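Local coordinates for protein toll (Drosophila melanogaster, PDB 4LXR), which serves as the cell-surface receptor for activated spaetzle C-106, switching on the Toll pathway in antifungal immunity and in dorsal-ventral patterning of the embryo, at the interface of chains A and B. Residues are numbered along the deposited sequence; one frame, centred on the assembly and turned at random. Chains: chain A, Protein toll; chain B, Protein spaetzle C-106.

The interface of chains A and B. Residues chain A 275, 277, 300; chain B 59-61.
B:Pro61 of spaetzle C-106 sets its ring against A:Arg300 and A:Asn275 of Toll, in loop segments of the receptor's leucine-rich repeat ectodomain, just past strands 270-273 and 296-299. The ring tip, CG, lies over one face of the A:Arg300 guanidinium, 3.7 Å from its CZ and offset toward the rim. A guanidinium suits this place because its flat faces accept carbon while its N-H groups point outward in the plane. With CG anti to the backbone N (chi1 176°), an extended chain carries the group to the proline, and the twist at chi4 (129°) turns its face to the ring. Beside it the amide of A:Asn275 meets the same ring oxygen first, OD1 3.3 Å from B:Pro61 CG. Proline fits here as a compact apolar ring whose peptide nitrogen has no hydrogen to donate.

Farther out, the same A:Asn275 amide, on a backbone whose positive phi asparagine tolerates well, offers its nitrogen: ND2 donates to the side-chain carbonyl B:Asn59 OD1 at 3.1 Å, nearly straight at the hydrogen (171°). The acceptor lies in the donor's amide plane, yet the donor stands above the B:Asn59 carbonyl plane. At the rim A:Arg277, able to aim two N-H groups at one carbonyl, approaches end-on. NH1, at 2.7 Å, and NH2, at 2.9 Å, both donate to B:Phe60 O, probably helping to fix the peptide leading into B:Pro61; this main-chain oxygen lies at the guanidinium edge, in its plane.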
# COMPACT_ATOMS: atom_id res chain seq x y z
N ASN A 275 14.29 20.55 -6.58
CA ASN A 275 13.17 21.48 -6.60
C ASN A 275 13.56 22.91 -6.95
O ASN A 275 13.13 23.88 -6.32
CB ASN A 275 12.42 21.45 -5.27
CG ASN A 275 11.82 20.10 -5.00
OD1 ASN A 275 11.05 19.58 -5.82
ND2 ASN A 275 12.19 19.51 -3.86
N ARG A 277 13.02 26.16 -8.77
CA ARG A 277 11.67 26.71 -8.91
C ARG A 277 11.39 27.21 -10.32
O ARG A 277 10.29 27.66 -10.61
CB ARG A 277 11.44 27.82 -7.88
CG ARG A 277 11.64 27.38 -6.42
CD ARG A 277 10.71 26.22 -6.02
NE ARG A 277 10.81 25.92 -4.59
CZ ARG A 277 10.29 24.85 -3.98
NH1 ARG A 277 9.62 23.94 -4.67
NH2 ARG A 277 10.46 24.71 -2.67
N ARG A 300 17.02 17.63 -9.25
CA ARG A 300 15.65 17.74 -9.73
C ARG A 300 15.40 19.20 -10.02
O ARG A 300 15.30 20.03 -9.10
CB ARG A 300 14.68 17.22 -8.66
CG ARG A 300 13.22 17.40 -9.10
CD ARG A 300 12.28 17.58 -7.94
NE ARG A 300 10.89 17.59 -8.40
CZ ARG A 300 9.94 16.83 -7.87
NH1 ARG A 300 10.24 16.02 -6.86
NH2 ARG A 300 8.70 16.87 -8.34
N ASN B 59 12.15 22.77 1.00
CA ASN B 59 12.67 21.98 -0.13
C ASN B 59 11.73 20.82 -0.52
O ASN B 59 12.15 19.67 -0.60
CB ASN B 59 14.09 21.45 0.16
CG ASN B 59 14.71 20.74 -1.05
OD1 ASN B 59 14.30 20.97 -2.18
ND2 ASN B 59 15.72 19.87 -0.81
N PHE B 60 10.47 21.13 -0.76
CA PHE B 60 9.53 20.20 -1.35
C PHE B 60 9.04 20.87 -2.63
O PHE B 60 9.13 22.09 -2.75
CB PHE B 60 8.35 19.87 -0.40
CG PHE B 60 8.74 18.96 0.76
CD1 PHE B 60 8.88 17.59 0.57
CD2 PHE B 60 8.96 19.48 2.03
CE1 PHE B 60 9.23 16.75 1.63
CE2 PHE B 60 9.33 18.65 3.10
CZ PHE B 60 9.46 17.28 2.90
N PRO B 61 8.55 20.06 -3.61
CA PRO B 61 7.89 20.58 -4.81
C PRO B 61 6.81 21.57 -4.41
O PRO B 61 6.15 21.35 -3.39
CB PRO B 61 7.26 19.33 -5.42
CG PRO B 61 8.16 18.22 -4.99
CD PRO B 61 8.57 18.58 -3.60